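Local structure of protein ppBat (Bacteroides thetaiotaomicron VPI-5482, 3CNE) at residues N11-G15 with C16-Q20; V91-M94 with E95-T99; V128-H131 with P132-P136; N161-W164 with T165-K169. The protein binds flavins such as lumichrome, riboflavin, FMN and FAD as a homodimer and may store them, while it appears to lack protease and chaperone activity. All coordinates share one frame; numbering follows the deposited sequence.

Contact 1: residues N11-G15 with C16-Q20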
loop_
_atom_site.group_PDB
_atom_site.type_symbol
_atom_site.label_atom_id
_atom_site.label_comp_id
_atom_site.label_asym_id
_atom_site.label_seq_id
_atom_site.Cartn_x
_atom_site.Cartn_y
_atom_site.Cartn_z
ATOM N N ASN A 11 9.530 10.427 4.219
ATOM C CA ASN A 11 8.357 11.295 4.271
ATOM C C ASN A 11 8.412 12.324 3.156
ATOM O O ASN A 11 9.184 13.291 3.248
ATOM C CB ASN A 11 8.331 11.972 5.629
ATOM C CG ASN A 11 7.147 12.859 5.817
ATOM O OD1 ASN A 11 6.123 12.674 5.189
ATOM N ND2 ASN A 11 7.286 13.845 6.694
ATOM N N PRO A 12 7.594 12.156 2.095
ATOM C CA PRO A 12 6.536 11.162 1.886
ATOM C C PRO A 12 7.069 9.797 1.441
ATOM O O PRO A 12 8.076 9.747 0.786
ATOM C CB PRO A 12 5.702 11.769 0.757
ATOM C CG PRO A 12 6.738 12.510 -0.103
ATOM C CD PRO A 12 7.744 13.077 0.948
ATOM N N VAL A 13 6.376 8.722 1.826
ATOM C CA VAL A 13 6.730 7.357 1.463
ATOM C C VAL A 13 5.746 6.921 0.394
ATOM O O VAL A 13 4.583 7.376 0.350
ATOM C CB VAL A 13 6.620 6.406 2.718
ATOM C CG1 VAL A 13 5.223 6.344 3.241
ATOM C CG2 VAL A 13 7.271 4.964 2.519
ATOM N N ASN A 14 6.205 6.057 -0.486
ATOM C CA ASN A 14 5.274 5.399 -1.383
ATOM C C ASN A 14 4.564 4.307 -0.587
ATOM O O ASN A 14 5.170 3.315 -0.204
ATOM C CB ASN A 14 6.032 4.800 -2.563
ATOM C CG ASN A 14 5.128 4.182 -3.581
ATOM O OD1 ASN A 14 4.310 3.324 -3.241
ATOM N ND2 ASN A 14 5.334 4.543 -4.872
ATOM N N GLY A 15 3.261 4.493 -0.408
ATOM C CA GLY A 15 2.448 3.631 0.435
ATOM C C GLY A 15 2.196 2.279 -0.200
ATOM O O GLY A 15 1.970 1.317 0.510
ATOM N N CYS A 16 2.176 2.225 -1.530
ATOM C CA CYS A 16 2.017 0.981 -2.211
ATOM C C CYS A 16 3.226 0.079 -1.877
ATOM O O CYS A 16 3.034 -1.060 -1.465
ATOM C CB CYS A 16 1.866 1.179 -3.736
ATOM S SG CYS A 16 1.686 -0.432 -4.584
ATOM N N GLY A 17 4.443 0.617 -1.958
ATOM C CA GLY A 17 5.653 -0.162 -1.569
ATOM C C GLY A 17 5.613 -0.577 -0.094
ATOM O O GLY A 17 5.781 -1.757 0.240
ATOM N N LEU A 18 5.363 0.398 0.784
ATOM C CA LEU A 18 5.392 0.171 2.215
ATOM C C LEU A 18 4.497 -1.017 2.599
ATOM O O LEU A 18 4.964 -1.967 3.206
ATOM C CB LEU A 18 4.959 1.427 2.995
ATOM C CG LEU A 18 5.001 1.289 4.528
ATOM C CD1 LEU A 18 6.423 0.934 5.037
ATOM C CD2 LEU A 18 4.486 2.540 5.208
ATOM N N PHE A 19 3.220 -0.939 2.230
ATOM C CA PHE A 19 2.252 -1.929 2.644
ATOM C C PHE A 19 2.400 -3.314 2.013
ATOM O O PHE A 19 2.002 -4.304 2.613
ATOM C CB PHE A 19 0.831 -1.371 2.577
ATOM C CG PHE A 19 0.561 -0.434 3.694
ATOM C CD1 PHE A 19 0.704 0.926 3.520
ATOM C CD2 PHE A 19 0.270 -0.929 4.969
ATOM C CE1 PHE A 19 0.472 1.819 4.579
ATOM C CE2 PHE A 19 0.061 -0.051 6.021
ATOM C CZ PHE A 19 0.169 1.314 5.827
ATOM N N GLN A 20 2.968 -3.376 0.819
ATOM C CA GLN A 20 3.397 -4.678 0.285
ATOM C C GLN A 20 4.322 -5.391 1.265
ATOM O O GLN A 20 4.133 -6.565 1.540
ATOM C CB GLN A 20 4.104 -4.507 -1.062
ATOM C CG GLN A 20 3.152 -4.291 -2.217
ATOM C CD GLN A 20 3.887 -4.385 -3.533
ATOM O OE1 GLN A 20 4.239 -5.489 -3.981
ATOM N NE2 GLN A 20 4.178 -3.233 -4.136
#

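Contact 2: residues V91-M94 with E95-T99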
loop_
_atom_site.group_PDB
_atom_site.type_symbol
_atom_site.label_atom_id
_atom_site.label_comp_id
_atom_site.label_asym_id
_atom_site.label_seq_id
_atom_site.Cartn_x
_atom_site.Cartn_y
_atom_site.Cartn_z
ATOM N N VAL A 91 20.908 12.468 7.985
ATOM C CA VAL A 91 22.246 12.088 8.451
ATOM C C VAL A 91 22.127 10.774 9.224
ATOM O O VAL A 91 22.908 9.835 9.006
ATOM C CB VAL A 91 22.883 13.205 9.309
ATOM C CG1 VAL A 91 24.168 12.718 9.985
ATOM C CG2 VAL A 91 23.132 14.497 8.467
ATOM N N ASP A 92 21.135 10.696 10.108
ATOM C CA ASP A 92 20.839 9.443 10.801
ATOM C C ASP A 92 20.580 8.289 9.840
ATOM O O ASP A 92 21.068 7.200 10.063
ATOM C CB ASP A 92 19.668 9.593 11.753
ATOM C CG ASP A 92 19.950 10.561 12.891
ATOM O OD1 ASP A 92 21.148 10.867 13.153
ATOM O OD2 ASP A 92 18.963 11.022 13.521
ATOM N N LEU A 93 19.816 8.524 8.777
ATOM C CA LEU A 93 19.585 7.495 7.752
ATOM C C LEU A 93 20.878 6.816 7.251
ATOM O O LEU A 93 20.957 5.596 7.186
ATOM C CB LEU A 93 18.831 8.086 6.551
ATOM C CG LEU A 93 18.414 7.059 5.490
ATOM C CD1 LEU A 93 17.552 5.957 6.092
ATOM C CD2 LEU A 93 17.653 7.731 4.355
HETATM N N MSE A 94 21.849 7.637 6.859
HETATM C CA MSE A 94 23.143 7.177 6.369
HETATM C C MSE A 94 23.861 6.361 7.426
HETATM O O MSE A 94 24.402 5.291 7.131
HETATM C CB MSE A 94 24.017 8.359 5.950
HETATM C CG MSE A 94 23.486 9.118 4.745
HETATM SE SE MSE A 94 23.588 8.062 3.088
HETATM C CE MSE A 94 21.859 7.126 3.106
ATOM N N GLU A 95 23.860 6.878 8.650
ATOM C CA GLU A 95 24.464 6.208 9.784
ATOM C C GLU A 95 23.847 4.820 9.996
ATOM O O GLU A 95 24.552 3.807 10.099
ATOM C CB GLU A 95 24.268 7.042 11.055
ATOM C CG GLU A 95 25.198 6.596 12.174
ATOM C CD GLU A 95 24.905 7.235 13.523
ATOM O OE1 GLU A 95 24.771 8.491 13.585
ATOM O OE2 GLU A 95 24.844 6.456 14.525
ATOM N N VAL A 96 22.526 4.791 10.052
ATOM C CA VAL A 96 21.790 3.556 10.321
ATOM C C VAL A 96 21.970 2.529 9.216
ATOM O O VAL A 96 22.093 1.341 9.486
ATOM C CB VAL A 96 20.290 3.839 10.584
ATOM C CG1 VAL A 96 19.470 2.570 10.441
ATOM C CG2 VAL A 96 20.098 4.475 11.996
ATOM N N ILE A 97 21.998 2.980 7.970
ATOM C CA ILE A 97 22.153 2.043 6.843
ATOM C C ILE A 97 23.568 1.457 6.845
ATOM O O ILE A 97 23.759 0.251 6.617
ATOM C CB ILE A 97 21.863 2.703 5.514
ATOM C CG1 ILE A 97 20.348 2.945 5.360
ATOM C CG2 ILE A 97 22.399 1.880 4.361
ATOM C CD1 ILE A 97 20.050 3.858 4.187
ATOM N N LYS A 98 24.549 2.324 7.090
ATOM C CA LYS A 98 25.950 1.873 7.185
ATOM C C LYS A 98 26.100 0.826 8.275
ATOM O O LYS A 98 26.689 -0.219 8.042
ATOM C CB LYS A 98 26.906 3.046 7.412
ATOM C CG LYS A 98 28.385 2.707 7.107
ATOM C CD LYS A 98 29.300 3.880 7.497
ATOM C CE LYS A 98 30.810 3.524 7.357
ATOM N NZ LYS A 98 31.442 4.171 6.171
ATOM N N THR A 99 25.567 1.108 9.458
ATOM C CA THR A 99 25.692 0.210 10.591
ATOM C C THR A 99 25.042 -1.154 10.333
ATOM O O THR A 99 25.672 -2.176 10.543
ATOM C CB THR A 99 25.119 0.845 11.840
ATOM O OG1 THR A 99 25.827 2.058 12.101
ATOM C CG2 THR A 99 25.237 -0.086 13.031
#

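Contact 3: residues V128-H131 with P132-P136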
loop_
_atom_site.group_PDB
_atom_site.type_symbol
_atom_site.label_atom_id
_atom_site.label_comp_id
_atom_site.label_asym_id
_atom_site.label_seq_id
_atom_site.Cartn_x
_atom_site.Cartn_y
_atom_site.Cartn_z
ATOM N N VAL A 128 22.562 -5.000 -7.682
ATOM C CA VAL A 128 21.354 -4.376 -7.147
ATOM C C VAL A 128 20.407 -4.016 -8.261
ATOM O O VAL A 128 20.833 -3.686 -9.376
ATOM C CB VAL A 128 21.633 -3.080 -6.328
ATOM C CG1 VAL A 128 22.376 -3.384 -5.034
ATOM C CG2 VAL A 128 22.366 -2.005 -7.177
ATOM N N ALA A 129 19.119 -4.078 -7.948
ATOM C CA ALA A 129 18.087 -3.557 -8.816
ATOM C C ALA A 129 17.701 -2.194 -8.254
ATOM O O ALA A 129 17.666 -1.983 -7.031
ATOM C CB ALA A 129 16.901 -4.473 -8.856
ATOM N N VAL A 130 17.431 -1.278 -9.170
ATOM C CA VAL A 130 17.271 0.128 -8.856
ATOM C C VAL A 130 16.378 0.726 -9.923
ATOM O O VAL A 130 16.325 0.219 -11.059
ATOM C CB VAL A 130 18.648 0.836 -8.773
ATOM C CG1 VAL A 130 19.367 0.824 -10.109
ATOM C CG2 VAL A 130 18.524 2.256 -8.255
ATOM N N HIS A 131 15.654 1.780 -9.549
ATOM C CA HIS A 131 14.828 2.506 -10.482
ATOM C C HIS A 131 15.727 3.051 -11.604
ATOM O O HIS A 131 16.800 3.564 -11.314
ATOM C CB HIS A 131 14.111 3.663 -9.768
ATOM C CG HIS A 131 13.065 4.311 -10.608
ATOM N ND1 HIS A 131 13.368 5.192 -11.624
ATOM C CD2 HIS A 131 11.719 4.180 -10.612
ATOM C CE1 HIS A 131 12.251 5.583 -12.211
ATOM N NE2 HIS A 131 11.238 4.976 -11.619
ATOM N N PRO A 132 15.306 2.923 -12.879
ATOM C CA PRO A 132 16.126 3.406 -14.004
ATOM C C PRO A 132 16.719 4.802 -13.821
ATOM O O PRO A 132 17.893 5.018 -14.127
ATOM C CB PRO A 132 15.148 3.382 -15.185
ATOM C CG PRO A 132 14.245 2.255 -14.857
ATOM C CD PRO A 132 14.059 2.298 -13.361
ATOM N N LEU A 133 15.929 5.738 -13.308
ATOM C CA LEU A 133 16.420 7.109 -13.114
ATOM C C LEU A 133 17.496 7.218 -12.030
ATOM O O LEU A 133 18.286 8.166 -12.022
ATOM C CB LEU A 133 15.258 8.066 -12.811
ATOM C CG LEU A 133 14.169 8.253 -13.874
ATOM C CD1 LEU A 133 12.975 9.040 -13.319
ATOM C CD2 LEU A 133 14.725 8.932 -15.137
ATOM N N ALA A 134 17.511 6.269 -11.096
ATOM C CA ALA A 134 18.521 6.273 -10.044
ATOM C C ALA A 134 19.746 5.435 -10.443
ATOM O O ALA A 134 20.790 5.528 -9.800
ATOM C CB ALA A 134 17.919 5.768 -8.722
ATOM N N LYS A 135 19.625 4.642 -11.510
ATOM C CA LYS A 135 20.715 3.729 -11.953
ATOM C C LYS A 135 22.098 4.384 -12.112
ATOM O O LYS A 135 23.084 3.842 -11.610
ATOM C CB LYS A 135 20.342 2.957 -13.231
ATOM C CG LYS A 135 21.353 1.872 -13.600
ATOM C CD LYS A 135 20.926 1.067 -14.810
ATOM C CE LYS A 135 22.009 0.049 -15.165
ATOM N NZ LYS A 135 21.771 -0.562 -16.499
ATOM N N PRO A 136 22.174 5.554 -12.785
ATOM C CA PRO A 136 23.491 6.171 -12.950
ATOM C C PRO A 136 24.169 6.554 -11.632
ATOM O O PRO A 136 25.381 6.769 -11.619
ATOM C CB PRO A 136 23.191 7.444 -13.754
ATOM C CG PRO A 136 21.863 7.226 -14.374
ATOM C CD PRO A 136 21.113 6.367 -13.408
#

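Contact 4: residues N161-W164 with T165-K169. With FMN (flavin mononucleotide), chain N.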
loop_
_atom_site.group_PDB
_atom_site.type_symbol
_atom_site.label_atom_id
_atom_site.label_comp_id
_atom_site.label_asym_id
_atom_site.label_seq_id
_atom_site.Cartn_x
_atom_site.Cartn_y
_atom_site.Cartn_z
ATOM N N ASN A 161 6.313 -1.778 -8.313
ATOM C CA ASN A 161 5.638 -2.791 -9.115
ATOM C C ASN A 161 6.437 -4.062 -9.380
ATOM O O ASN A 161 5.910 -4.993 -9.970
ATOM C CB ASN A 161 5.113 -2.218 -10.423
ATOM C CG ASN A 161 6.020 -1.209 -10.998
ATOM O OD1 ASN A 161 7.013 -1.565 -11.632
ATOM N ND2 ASN A 161 5.706 0.093 -10.778
ATOM N N THR A 162 7.691 -4.113 -8.946
ATOM C CA THR A 162 8.449 -5.370 -9.066
ATOM C C THR A 162 8.774 -6.046 -7.713
ATOM O O THR A 162 9.484 -7.090 -7.656
ATOM C CB THR A 162 9.746 -5.177 -9.851
ATOM O OG1 THR A 162 10.614 -4.279 -9.150
ATOM C CG2 THR A 162 9.475 -4.640 -11.232
ATOM N N ILE A 163 8.287 -5.447 -6.630
ATOM C CA ILE A 163 8.496 -6.017 -5.295
ATOM C C ILE A 163 8.026 -7.485 -5.250
ATOM O O ILE A 163 8.732 -8.354 -4.718
ATOM C CB ILE A 163 7.831 -5.177 -4.190
ATOM C CG1 ILE A 163 8.621 -3.875 -3.987
ATOM C CG2 ILE A 163 7.799 -5.970 -2.847
ATOM C CD1 ILE A 163 7.889 -2.820 -3.162
ATOM N N TRP A 164 6.868 -7.750 -5.869
ATOM C CA TRP A 164 6.294 -9.097 -5.947
ATOM C C TRP A 164 7.300 -10.142 -6.441
ATOM O O TRP A 164 7.184 -11.299 -6.060
ATOM C CB TRP A 164 5.036 -9.131 -6.836
ATOM C CG TRP A 164 5.299 -9.037 -8.331
ATOM C CD1 TRP A 164 5.439 -7.913 -9.061
ATOM C CD2 TRP A 164 5.444 -10.134 -9.250
ATOM N NE1 TRP A 164 5.657 -8.216 -10.386
ATOM C CE2 TRP A 164 5.654 -9.582 -10.526
ATOM C CE3 TRP A 164 5.404 -11.535 -9.114
ATOM C CZ2 TRP A 164 5.848 -10.378 -11.665
ATOM C CZ3 TRP A 164 5.581 -12.328 -10.256
ATOM C CH2 TRP A 164 5.801 -11.747 -11.504
ATOM N N THR A 165 8.254 -9.739 -7.297
ATOM C CA THR A 165 9.248 -10.686 -7.868
ATOM C C THR A 165 10.279 -11.212 -6.863
ATOM O O THR A 165 10.911 -12.246 -7.104
ATOM C CB THR A 165 10.026 -10.121 -9.085
ATOM O OG1 THR A 165 10.878 -9.035 -8.676
ATOM C CG2 THR A 165 9.084 -9.701 -10.198
HETATM N N MSE A 166 10.458 -10.517 -5.747
HETATM C CA MSE A 166 11.436 -10.949 -4.756
HETATM C C MSE A 166 10.828 -11.200 -3.377
HETATM O O MSE A 166 11.485 -11.729 -2.507
HETATM C CB MSE A 166 12.557 -9.931 -4.624
HETATM C CG MSE A 166 12.060 -8.556 -4.192
HETATM SE SE MSE A 166 13.444 -7.455 -3.363
HETATM C CE MSE A 166 12.574 -7.247 -1.615
ATOM N N LEU A 167 9.581 -10.799 -3.177
ATOM C CA LEU A 167 8.974 -10.825 -1.852
ATOM C C LEU A 167 8.845 -12.245 -1.254
ATOM O O LEU A 167 9.097 -12.420 -0.059
ATOM C CB LEU A 167 7.633 -10.066 -1.866
ATOM C CG LEU A 167 7.005 -9.690 -0.531
ATOM C CD1 LEU A 167 7.975 -8.908 0.339
ATOM C CD2 LEU A 167 5.705 -8.892 -0.783
ATOM N N PRO A 168 8.486 -13.263 -2.069
ATOM C CA PRO A 168 8.477 -14.624 -1.504
ATOM C C PRO A 168 9.851 -15.056 -0.979
ATOM O O PRO A 168 9.924 -15.716 0.061
ATOM C CB PRO A 168 8.071 -15.503 -2.708
ATOM C CG PRO A 168 7.260 -14.557 -3.574
ATOM C CD PRO A 168 8.076 -13.286 -3.487
ATOM N N LYS A 169 10.918 -14.688 -1.682
ATOM C CA LYS A 169 12.278 -14.989 -1.215
ATOM C C LYS A 169 12.593 -14.217 0.073
ATOM O O LYS A 169 13.249 -14.738 0.959
ATOM C CB LYS A 169 13.323 -14.694 -2.317
ATOM C CG LYS A 169 13.264 -15.660 -3.523
ATOM C CD LYS A 169 14.416 -15.479 -4.529
ATOM C CE LYS A 169 14.263 -14.267 -5.481
ATOM N NZ LYS A 169 13.586 -14.516 -6.820
HETATM N N1 FMN N . 1.665 -8.755 -8.330
HETATM C C2 FMN N . 1.685 -7.407 -8.035
HETATM O O2 FMN N . 1.440 -7.044 -6.879
HETATM N N3 FMN N . 1.975 -6.487 -9.032
HETATM C C4 FMN N . 2.239 -6.918 -10.330
HETATM O O4 FMN N . 2.554 -6.101 -11.209
HETATM C C4A FMN N . 2.220 -8.282 -10.622
HETATM N N5 FMN N . 2.484 -8.726 -11.907
HETATM C C5A FMN N . 2.455 -10.082 -12.175
HETATM C C6 FMN N . 2.720 -10.527 -13.460
HETATM C C7 FMN N . 2.709 -11.888 -13.759
HETATM C C7M FMN N . 3.616 -12.335 -14.873
HETATM C C8 FMN N . 2.389 -12.818 -12.758
HETATM C C8M FMN N . 1.583 -14.033 -13.161
HETATM C C9 FMN N . 2.149 -12.350 -11.467
HETATM C C9A FMN N . 2.163 -10.996 -11.161
HETATM N N10 FMN N . 1.894 -10.560 -9.865
HETATM C C10 FMN N . 1.925 -9.201 -9.612
HETATM C "C1'" FMN N . 2.261 -11.436 -8.700
HETATM C "C2'" FMN N . 1.091 -12.124 -8.007
HETATM O "O2'" FMN N . 0.540 -11.268 -7.019
HETATM C "C3'" FMN N . 1.596 -13.426 -7.374
HETATM O "O3'" FMN N . 2.127 -14.255 -8.392
HETATM C "C4'" FMN N . 0.508 -14.187 -6.612
HETATM O "O4'" FMN N . 0.402 -13.722 -5.276
#

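Contact 1: residues N11-G15 with C16-Q20
Asn-14 turns its side-chain amide over the first turn of helix 15-27 and caps it. OD1 accepts the N-H of Gly-17, with Gly-17 N to Asn-14 OD1 at 3.0 Å. The bond is nearly straight at the hydrogen (164°). The donor stands above the plane of the amide, so it does not use a lone pair of OD1. The amide carbon CG is anti to the backbone N (chi1 -176°), and this swings OD1 forward to the helix start. The same oxygen lies alongside the base of Cys-16, 3.3 Å from its CB. The main chain adds two bonds. Leu-18 N donates to Asn-14 O at 3.1 Å, and Phe-19 N donates to Gly-15 O at 3.1 Å. Gly-15 O also meets the edge of the Phe-19 ring, where CD1 of Phe-19 comes within 3.3 Å of Gly-15 O, near the ring plane. Val-13 is held more loosely: its CG2 meets CB of Leu-18, the base of that side chain, at 4.3 Å. Both residues also pack on Ser-73 of strand 69-73. On another side the ring of Phe-19 meets Phe-19 of the second subunit, with the two planes almost parallel. Gln-20 packs on Cys-16 of that subunit. The arrangement is a classic asparagine N-cap. It opens the helix that follows the first strand of this DJ-1/PfpI family fold, at the dimer interface, with the side chain of Asn-14 about 6 Å from the bound zinc ion.

Contact 2: residues V91-M94 with E95-T99
Leu-93 and Ile-97, one helical turn apart, turn their branches toward each other. Leu-93 has CG opposite its backbone N (chi1 -174°), which sends the branch onward along the helix. Ile-97 has CG1 opposite its own carbonyl carbon (chi1 -73°), which sends the branch back toward Leu-93. The two side chains cross obliquely, and CD1 of Leu-93 touches CD1 of Ile-97 at 3.8 Å. CG1 of Ile-97 also lies 3.3 Å from O of Leu-93. Met-94, a selenomethionine, bends at chi2 and chi3. Its chain runs beside Ile-97 and points the same way, and its CE comes within 3.9 Å of Ile-97 CD1. One isoleucine methyl thus serves two neighbours. With only an alanine at Ile-97, Leu-93 CD1 and Met-94 CE are likely to lose the apolar partner they share. Four backbone bonds of the regular alpha-helical kind run from residues 95-98 back to 91-94, among them Val-96 N to Asp-92 O at 2.8 Å. On another face, OD1 of Asp-92 stands 4.4 Å from OE1 of Glu-95. This approach of like charges is probably eased by Lys-61, which forms a salt bridge with Asp-92. Further on, OG1 of Thr-99 donates to O of Glu-95 at 2.9 Å, from above the carbonyl plane. The helix, 88-102, links strand 69-73 to strand 106-110 in a beta-alpha-beta unit. Leu-93 packs on Phe-72 and Val-96 on Leu-70 of strand 69-73, while Met-94 and Ile-97 lie against Phe-119 and Phe-117 of helix 113-119.

Contact 3: residues V128-H131 with P132-P136
His-131 lies in the turn that follows strand 127-129, beside the zinc ligand Cys-111, and Pro-132 and Leu-133 fold round the histidine ring. ND1 of His-131 accepts the N-H of Leu-133, with N to ND1 at 3.1 Å. The donor is tilted 16° from the ring plane. This bond probably helps to fix the rotation of the imidazole. Pro-132 covers one face: its CD lies 3.7 Å from the ring centroid in a CH-pi contact, displaced toward the rim. The ring reaches this place because CG stands opposite the backbone N (chi1 -170°). CE1 of His-131 meets CD1 of Leu-133 at 3.7 Å, the two side chains lying side by side. Cys-111, which His-131 touches, sits in a strand-to-helix turn that resembles the nucleophile elbow of relatives, although this protein appears to lack proteolytic activity. On the main chain, O of His-131 accepts from Ala-134 N at 2.8 Å, from above the carbonyl plane, and weakly from Lys-135 N. Val-130 supplies the buried side. Its CG2 meets CB of Ala-134 at 3.6 Å, and its CG1 lies 3.7 Å from CA of Lys-135. The lysine chain runs on, extended, to a salt bridge with Asp-145.

Contact 4: residues N161-W164 with T165-K169
Trp-164 and Thr-165 make the tight part of this contact. CG2 of Thr-165 sits over the six-membered ring of Trp-164, 3.7 Å from its centroid, in a CH-pi contact. The flavin of FMN covers the opposite face, its plane nearly parallel to the indole. CZ2 of Trp-164 lies 3.4 Å from C5A of FMN, and CE3 of Trp-164 is 3.2 Å from C1' of FMN. With chi1 at 74°, CG of Trp-164 lies between the backbone N and the carbonyl carbon, and the indole is set against the flavin. This is the riboflavin site shared between the two subunits, and FMN is also hydrogen-bonded to Asn-161 O of the second subunit. Were the indole replaced by a serine, one flavin face would probably lose its aromatic cover and the ligand be freer to shift. Behind the indole, O of Thr-162 is gripped twice: Thr-165 OG1 donates in the carbonyl plane at 2.6 Å, and Thr-165 N donates from above that plane at 2.9 Å. O of Ile-163 takes a sound bond from Met-166 N at 3.0 Å and a weak one from Leu-167 N. Side-chain packing here is looser. CG2 of Ile-163 meets CD2 of Leu-167 at 4.1 Å, and exposed Pro-168 rests its CD near Trp-164 O.

In the fold
Contacts 1 and 3 lie nearest the zinc site of Cys-74 and Cys-111. The side chains of Asn-14 in contact 1 and His-131 in contact 3 are each about 6 Å from the zinc ion. Contact 2 is farther off, with the side chain of Leu-93 about 11 Å from it. Contact 4, which holds the flavin, has the side chain of Ile-163 about 10 Å from the zinc. Only contacts 1 and 4 touch: OE1 of Gln-20 meets CB of Ile-163 at 3.6 Å, and CA of Gly-17 meets CD1 of Ile-163 at 3.8 Å. The dimer-interface helix thus packs directly on the flavin-binding turn. Contacts 2 and 4 lie farthest apart, with centres about 25 Å from each other.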